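Local coordinates for protein vinylacetyl-CoA Delta-isomerase (Nitrosopumilus maritimus SCM1, PDB 6VJR) that probably isomerises vinylacetyl-CoA and dehydrates 4-hydroxybutyryl-CoA, using a bound FAD and an iron-sulfur cluster, at residues Tyr20-Leu25 with Tyr228-Cys233; Asp47-Leu50 with Leu55-Ala58; Glu116-Glu119 with Asp124-Lys127. One frame throughout, in Å; residues are numbered along the deposited sequence.

How the interactions relate
All three contacts lie in the N-terminal region related to 4-hydroxyphenylacetate 3-hydroxylase, yet none touches another. Interaction 1 joins segments whose closest ends are 203 residues apart, and the chain between them contains the other two: interaction 2 closes before interaction 3 opens. Centre to centre, interactions 1 and 2 are about 32 Å apart, 2 and 3 about 31 Å, and 1 and 3 about 40 Å. Helix 36-51 is the next regular element after strand 24-25. One long-range sheet contact thus encloses two helix-to-helix connections. The Tyr228 side chain is about 11 Å from FAD, that of Leu48 about 11 Å from the iron-sulfur cluster, and that of Ile117 about 12 Å from the side chain of FAD-binding Met147.

Interaction 1: Tyr20-Leu25 with Tyr228-Cys233; sequences YLFGEL and YGRQSC
Phe22 drives one edge of its ring onto the guanidinium of Arg230, with CE1 standing 3.5 Å above the guanidinium plane and over its centre. The two planes are 79° apart, so this is an edge-on approach: the guanidinium offers its flat face and the phenyl ring its rim, and CE1 of Phe22 comes 3.6 Å from CZ of Arg230. A bend at chi3 of Arg230 turns the guanidinium across the end of the ring. Its charge is answered elsewhere, by Asp234 at NE and by Glu239 and Asp244 of the second subunit at NH1, which probably fixes the plane against which Phe22 rests.

Next to this pair, strand 19-21 runs parallel to strand 224-228 in a mixed sheet, and the last residue of the latter is tied in by a nearly linear bond from Tyr228 N to Tyr20 O (2.9 Å, N-H...O angle 175°). A type I' turn from Leu21 to Glu24 then reverses the chain into strand 24-25, forming a tight beta hairpin at this margin of the sheet. Its two central residues, Phe22 and Gly23, both have the positive phi that this turn type requires, and their backbone N atoms bind the carboxylate of Asp396 of the second subunit.

Leu21 runs alongside Tyr228, the two extending in the same direction. With CG of Leu21 opposite its backbone N (chi1 172°), CD1 reaches CB of Tyr228 at 3.8 Å, while CD2 sits over one face of the tyrosine ring, displaced toward the rim. CD1 of Leu21 also covers a face of the Phe22 ring, 3.7 Å above its plane, so one methyl touches both aromatic side chains. The phenol of Tyr228 extends beyond the hairpin, and its OH is hydrogen-bonded to Gln253 NE2.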
loop_
_atom_site.group_PDB
_atom_site.type_symbol
_atom_site.label_atom_id
_atom_site.label_comp_id
_atom_site.label_asym_id
_atom_site.label_seq_id
_atom_site.Cartn_x
_atom_site.Cartn_y
_atom_site.Cartn_z
ATOM N N TYR A 20 35.450 21.298 -9.285
ATOM C CA TYR A 20 34.594 22.461 -9.486
ATOM C C TYR A 20 33.355 22.357 -8.604
ATOM O O TYR A 20 32.677 21.338 -8.643
ATOM C CB TYR A 20 34.173 22.586 -10.948
ATOM C CG TYR A 20 35.327 23.024 -11.826
ATOM C CD1 TYR A 20 35.836 24.310 -11.756
ATOM C CD2 TYR A 20 35.919 22.143 -12.697
ATOM C CE1 TYR A 20 36.909 24.712 -12.529
ATOM C CE2 TYR A 20 36.959 22.550 -13.502
ATOM C CZ TYR A 20 37.470 23.835 -13.418
ATOM O OH TYR A 20 38.567 24.251 -14.140
ATOM N N LEU A 21 33.087 23.427 -7.828
ATOM C CA LEU A 21 31.866 23.544 -7.036
ATOM C C LEU A 21 31.415 24.992 -7.079
ATOM O O LEU A 21 32.161 25.883 -6.688
ATOM C CB LEU A 21 32.153 23.074 -5.606
ATOM C CG LEU A 21 31.043 23.292 -4.572
ATOM C CD1 LEU A 21 29.707 22.736 -5.003
ATOM C CD2 LEU A 21 31.491 22.644 -3.292
ATOM N N PHE A 22 30.187 25.225 -7.582
ATOM C CA PHE A 22 29.638 26.559 -7.701
ATOM C C PHE A 22 30.539 27.468 -8.529
ATOM O O PHE A 22 30.637 28.685 -8.260
ATOM C CB PHE A 22 29.387 27.186 -6.326
ATOM C CG PHE A 22 28.378 26.450 -5.476
ATOM C CD1 PHE A 22 27.143 26.061 -5.989
ATOM C CD2 PHE A 22 28.652 26.203 -4.134
ATOM C CE1 PHE A 22 26.223 25.412 -5.179
ATOM C CE2 PHE A 22 27.746 25.510 -3.333
ATOM C CZ PHE A 22 26.539 25.094 -3.883
ATOM N N GLY A 23 31.112 26.890 -9.593
ATOM C CA GLY A 23 31.878 27.646 -10.564
ATOM C C GLY A 23 33.258 28.081 -10.069
ATOM O O GLY A 23 33.840 28.990 -10.659
ATOM N N GLU A 24 33.759 27.453 -8.999
ATOM C CA GLU A 24 35.063 27.781 -8.469
ATOM C C GLU A 24 35.839 26.485 -8.271
ATOM O O GLU A 24 35.238 25.457 -7.982
ATOM C CB GLU A 24 34.919 28.487 -7.129
ATOM C CG GLU A 24 34.155 29.795 -7.203
ATOM C CD GLU A 24 34.906 30.980 -7.770
ATOM O OE1 GLU A 24 34.221 32.003 -7.954
ATOM O OE2 GLU A 24 36.133 30.883 -8.056
ATOM N N LEU A 25 37.162 26.567 -8.455
ATOM C CA LEU A 25 38.030 25.482 -8.057
ATOM C C LEU A 25 38.133 25.412 -6.536
ATOM O O LEU A 25 38.348 26.411 -5.861
ATOM C CB LEU A 25 39.402 25.743 -8.627
ATOM C CG LEU A 25 39.606 25.445 -10.111
ATOM C CD1 LEU A 25 40.932 26.042 -10.592
ATOM C CD2 LEU A 25 39.558 23.983 -10.428
ATOM N N TYR A 228 31.256 18.820 -8.753
ATOM C CA TYR A 228 30.518 18.446 -7.557
ATOM C C TYR A 228 29.011 18.504 -7.815
ATOM O O TYR A 228 28.533 19.411 -8.458
ATOM C CB TYR A 228 30.897 19.401 -6.423
ATOM C CG TYR A 228 30.925 18.774 -5.035
ATOM C CD1 TYR A 228 32.085 18.162 -4.563
ATOM C CD2 TYR A 228 29.824 18.797 -4.194
ATOM C CE1 TYR A 228 32.127 17.533 -3.346
ATOM C CE2 TYR A 228 29.873 18.190 -2.945
ATOM C CZ TYR A 228 31.035 17.584 -2.520
ATOM O OH TYR A 228 31.091 16.984 -1.300
ATOM N N GLY A 229 28.253 17.573 -7.232
ATOM C CA GLY A 229 26.805 17.643 -7.286
ATOM C C GLY A 229 26.212 18.514 -6.176
ATOM O O GLY A 229 26.630 18.487 -5.042
ATOM N N ARG A 230 25.148 19.249 -6.507
ATOM C CA ARG A 230 24.373 19.938 -5.493
ATOM C C ARG A 230 23.584 18.919 -4.686
ATOM O O ARG A 230 23.382 17.791 -5.123
ATOM C CB ARG A 230 23.396 20.926 -6.114
ATOM C CG ARG A 230 24.041 22.151 -6.733
ATOM C CD ARG A 230 23.088 23.311 -6.788
ATOM N NE ARG A 230 22.917 23.892 -5.453
ATOM C CZ ARG A 230 22.642 25.172 -5.233
ATOM N NH1 ARG A 230 22.317 25.989 -6.241
ATOM N NH2 ARG A 230 22.593 25.615 -3.987
ATOM N N GLN A 231 23.114 19.329 -3.525
ATOM C CA GLN A 231 22.190 18.553 -2.728
ATOM C C GLN A 231 21.119 19.524 -2.216
ATOM O O GLN A 231 21.422 20.718 -2.017
ATOM C CB GLN A 231 22.854 17.870 -1.537
ATOM C CG GLN A 231 23.924 16.873 -1.936
ATOM C CD GLN A 231 24.441 16.076 -0.763
ATOM O OE1 GLN A 231 24.516 16.578 0.360
ATOM N NE2 GLN A 231 24.759 14.811 -1.003
ATOM N N SER A 232 19.926 18.984 -1.955
ATOM C CA SER A 232 18.893 19.719 -1.241
ATOM C C SER A 232 19.466 20.335 0.044
ATOM O O SER A 232 20.032 19.623 0.838
ATOM C CB SER A 232 17.700 18.866 -0.950
ATOM O OG SER A 232 16.743 19.669 -0.274
ATOM N N CYS A 233 19.365 21.660 0.215
ATOM C CA CYS A 233 19.827 22.339 1.424
ATOM C C CYS A 233 21.350 22.329 1.576
ATOM O O CYS A 233 21.859 22.624 2.679
ATOM C CB CYS A 233 19.160 21.808 2.711
ATOM S SG CYS A 233 17.378 22.008 2.721
#

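Interaction 2: Asp47-Leu50 with Leu55-Ala58; sequences DLAL and LASA
Ala56 carries the largest share of this contact, its single methyl directed at helix 36-51 and lodged against the backbone of Ala49. CB of Ala56 lies 3.6 Å from CA of Ala49, and is almost as near to the amide N of the same residue, so the methyl rests on main chain as much as on side chain. CA of Ala49 and CA of Ala56 are 4.6 Å apart, a separation that suits the small side chains of both residues.

Ala49 makes the return contact. Its own CB passes beside Ala56, 4.0 Å from the CB of Ala56 and 3.8 Å from the Ala56 carbonyl O. The same methyl also meets Asn68 on strand 66-68, the partner of strand 57-59 in a two-stranded antiparallel sheet.

Leu48 meets the Ala56 methyl from roughly a right angle to Ala49. Its CG is opposite the backbone N (chi1 177°), a setting that swings the branched end across to the second segment: CG of Leu48 stands 3.8 Å from CB of Ala56, and CD2 of Leu48 continues past it to a looser meeting with CD2 of Leu55 at 4.4 Å. Helix 77-94 backs this group, with Leu90 against Leu48, Met86 against Ala56, and Lys85 and Lys89 against Leu55.

The arrangement is a short connection from helix 36-51 through helix 53-56 into strand 57-59, which begins where Ser57 leaves helical geometry. Ser57 OG is hydrogen-bonded to Glu53 O, and the Leu55 O binds Arg69.

The side chains that meet across the two segments are all apolar, resting partly on main chain at van der Waals distance, which implies that the fit between these segments depends on close approach and burial rather than on directional bonding.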
loop_
_atom_site.group_PDB
_atom_site.type_symbol
_atom_site.label_atom_id
_atom_site.label_comp_id
_atom_site.label_asym_id
_atom_site.label_seq_id
_atom_site.Cartn_x
_atom_site.Cartn_y
_atom_site.Cartn_z
ATOM N N ASP A 47 37.550 5.189 12.562
ATOM C CA ASP A 47 37.408 5.246 14.014
ATOM C C ASP A 47 36.655 4.025 14.552
ATOM O O ASP A 47 36.966 3.499 15.603
ATOM C CB ASP A 47 36.856 6.600 14.441
ATOM C CG ASP A 47 37.796 7.787 14.203
ATOM O OD1 ASP A 47 39.066 7.591 14.203
ATOM O OD2 ASP A 47 37.265 8.924 14.077
ATOM N N LEU A 48 35.603 3.589 13.857
ATOM C CA LEU A 48 34.867 2.419 14.302
ATOM C C LEU A 48 35.762 1.177 14.344
ATOM O O LEU A 48 35.664 0.390 15.277
ATOM C CB LEU A 48 33.636 2.206 13.436
ATOM C CG LEU A 48 32.821 0.957 13.766
ATOM C CD1 LEU A 48 32.259 1.177 15.159
ATOM C CD2 LEU A 48 31.729 0.647 12.774
ATOM N N ALA A 49 36.657 1.024 13.363
ATOM C CA ALA A 49 37.573 -0.111 13.359
ATOM C C ALA A 49 38.508 -0.100 14.572
ATOM O O ALA A 49 38.924 -1.168 15.002
ATOM C CB ALA A 49 38.320 -0.150 12.044
ATOM N N LEU A 50 38.836 1.089 15.119
ATOM C CA LEU A 50 39.635 1.188 16.336
ATOM C C LEU A 50 38.804 0.873 17.572
ATOM O O LEU A 50 39.299 0.255 18.501
ATOM C CB LEU A 50 40.230 2.593 16.425
ATOM C CG LEU A 50 41.360 2.887 15.429
ATOM C CD1 LEU A 50 41.782 4.321 15.601
ATOM C CD2 LEU A 50 42.548 1.946 15.615
ATOM N N LEU A 55 33.951 -5.979 14.902
ATOM C CA LEU A 55 32.910 -5.626 13.956
ATOM C C LEU A 55 33.470 -5.075 12.638
ATOM O O LEU A 55 32.940 -5.392 11.564
ATOM C CB LEU A 55 32.013 -4.598 14.626
ATOM C CG LEU A 55 30.831 -4.086 13.803
ATOM C CD1 LEU A 55 29.924 -5.229 13.442
ATOM C CD2 LEU A 55 30.107 -3.007 14.604
ATOM N N ALA A 56 34.465 -4.177 12.737
ATOM C CA ALA A 56 34.856 -3.325 11.614
ATOM C C ALA A 56 36.234 -3.618 11.021
ATOM O O ALA A 56 36.674 -2.927 10.107
ATOM C CB ALA A 56 34.729 -1.863 12.024
ATOM N N SER A 57 36.872 -4.692 11.470
ATOM C CA SER A 57 38.112 -5.123 10.867
ATOM C C SER A 57 38.061 -6.636 10.730
ATOM O O SER A 57 37.306 -7.309 11.436
ATOM C CB SER A 57 39.312 -4.633 11.649
ATOM O OG SER A 57 39.467 -5.372 12.842
ATOM N N ALA A 58 38.919 -7.172 9.861
ATOM C CA ALA A 58 38.915 -8.582 9.542
ATOM C C ALA A 58 40.344 -9.086 9.396
ATOM O O ALA A 58 41.227 -8.321 9.046
ATOM C CB ALA A 58 38.201 -8.785 8.247
#

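Interaction 3: Glu116-Glu119 with Asp124-Lys127; sequences EIDE and DYHK
A helix-loop-helix corner joins helix 101-121 to helix 125-139, and at it the Asp118 carboxylate of the first helix meets the N-terminal backbone amides of the second. Asp124 is the N-cap residue by position but its side chain makes no capping bond; Asp118, from the preceding helix, is the side chain that receives these N-H groups. Asp118 OD1 accepts from Tyr125 N through the syn lone pair at 3.0 Å, a bent bond with an N-H...O angle of 136°. Asp118 OD2 accepts from His126 N at 2.8 Å and more directly, at 161°, although the donor lies 27° out of the carboxylate plane. Thr123 OG1 gives OD1 a further hydrogen bond, so the carboxylate is held through both oxygens, and the positive end of the helix dipole would be expected to favour its negative charge.

Beside the carboxylate, Ile117 fits against Tyr125. CG2 of Ile117, the branch anti to the backbone N, reaches the ring rim near the ring plane and touches CD2 of Tyr125 at 3.5 Å. Tyr125 OH is hydrogen-bonded to Glu274, and Met271 of strand 269-272 covers Ile117, so this side of the corner is buried against the neighbouring sheet.

His126 turns its imidazole away from the carboxylate toward Thr114, which binds ND1. On the solvent side, one water donates to Asp118 OD2 and accepts from both the backbone N and the NZ of Lys127, with its oxygen 2.6 Å from Lys127 NZ.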
loop_
_atom_site.group_PDB
_atom_site.type_symbol
_atom_site.label_atom_id
_atom_site.label_comp_id
_atom_site.label_asym_id
_atom_site.label_seq_id
_atom_site.Cartn_x
_atom_site.Cartn_y
_atom_site.Cartn_z
ATOM N N GLU A 116 37.493 -15.509 -13.465
ATOM C CA GLU A 116 36.766 -16.181 -14.525
ATOM C C GLU A 116 37.195 -15.673 -15.897
ATOM O O GLU A 116 37.242 -16.474 -16.812
ATOM C CB GLU A 116 35.262 -16.147 -14.294
ATOM C CG GLU A 116 34.909 -17.049 -13.108
ATOM C CD GLU A 116 33.442 -17.208 -12.756
ATOM O OE1 GLU A 116 32.707 -17.606 -13.688
ATOM O OE2 GLU A 116 33.062 -17.004 -11.573
ATOM N N ILE A 117 37.522 -14.385 -16.051
ATOM C CA ILE A 117 38.074 -13.912 -17.301
ATOM C C ILE A 117 39.339 -14.694 -17.632
ATOM O O ILE A 117 39.493 -15.162 -18.759
ATOM C CB ILE A 117 38.378 -12.409 -17.255
ATOM C CG1 ILE A 117 37.137 -11.575 -16.949
ATOM C CG2 ILE A 117 39.036 -11.992 -18.562
ATOM C CD1 ILE A 117 37.398 -10.108 -16.696
ATOM N N ASP A 118 40.246 -14.813 -16.642
ATOM C CA ASP A 118 41.540 -15.460 -16.823
ATOM C C ASP A 118 41.378 -16.937 -17.179
ATOM O O ASP A 118 42.125 -17.458 -18.020
ATOM C CB ASP A 118 42.416 -15.319 -15.592
ATOM C CG ASP A 118 42.904 -13.908 -15.287
ATOM O OD1 ASP A 118 42.693 -12.985 -16.144
ATOM O OD2 ASP A 118 43.504 -13.729 -14.198
ATOM N N GLU A 119 40.421 -17.596 -16.520
ATOM C CA GLU A 119 40.107 -18.999 -16.776
ATOM C C GLU A 119 39.811 -19.204 -18.262
ATOM O O GLU A 119 40.270 -20.169 -18.846
ATOM C CB GLU A 119 38.995 -19.427 -15.817
ATOM C CG GLU A 119 38.620 -20.902 -15.822
ATOM C CD GLU A 119 37.518 -21.141 -14.791
ATOM O OE1 GLU A 119 36.531 -20.349 -14.717
ATOM O OE2 GLU A 119 37.671 -22.101 -14.023
ATOM N N ASP A 124 45.977 -12.369 -16.958
ATOM C CA ASP A 124 46.414 -12.338 -15.567
ATOM C C ASP A 124 45.797 -11.156 -14.828
ATOM O O ASP A 124 46.410 -10.586 -13.929
ATOM C CB ASP A 124 47.916 -12.267 -15.409
ATOM C CG ASP A 124 48.554 -11.096 -16.129
ATOM O OD1 ASP A 124 47.799 -10.324 -16.717
ATOM O OD2 ASP A 124 49.797 -11.016 -16.164
ATOM N N TYR A 125 44.543 -10.856 -15.160
ATOM C CA TYR A 125 43.780 -9.842 -14.454
ATOM C C TYR A 125 43.637 -10.154 -12.965
ATOM O O TYR A 125 43.636 -9.232 -12.141
ATOM C CB TYR A 125 42.416 -9.624 -15.096
ATOM C CG TYR A 125 42.481 -9.285 -16.575
ATOM C CD1 TYR A 125 43.113 -8.136 -17.023
ATOM C CD2 TYR A 125 41.816 -10.056 -17.519
ATOM C CE1 TYR A 125 43.177 -7.815 -18.373
ATOM C CE2 TYR A 125 41.879 -9.747 -18.870
ATOM C CZ TYR A 125 42.533 -8.606 -19.306
ATOM O OH TYR A 125 42.616 -8.330 -20.643
ATOM N N HIS A 126 43.418 -11.418 -12.627
ATOM C CA HIS A 126 43.241 -11.799 -11.232
ATOM C C HIS A 126 44.534 -11.545 -10.451
ATOM O O HIS A 126 44.466 -11.035 -9.333
ATOM C CB HIS A 126 42.747 -13.246 -11.128
ATOM C CG HIS A 126 42.298 -13.622 -9.788
ATOM N ND1 HIS A 126 41.179 -13.045 -9.231
ATOM C CD2 HIS A 126 42.777 -14.488 -8.878
ATOM C CE1 HIS A 126 40.997 -13.536 -7.992
ATOM N NE2 HIS A 126 41.969 -14.426 -7.763
ATOM N N LYS A 127 45.699 -11.917 -11.012
ATOM C CA LYS A 127 47.000 -11.668 -10.381
ATOM C C LYS A 127 47.231 -10.176 -10.171
ATOM O O LYS A 127 47.580 -9.739 -9.064
ATOM C CB LYS A 127 48.150 -12.280 -11.203
ATOM C CG LYS A 127 48.162 -13.793 -11.257
ATOM C CD LYS A 127 49.262 -14.444 -12.098
ATOM C CE LYS A 127 48.859 -15.767 -12.736
ATOM N NZ LYS A 127 47.887 -15.608 -13.836
HETATM O O HOH W 1 45.690 -14.315 -13.118
#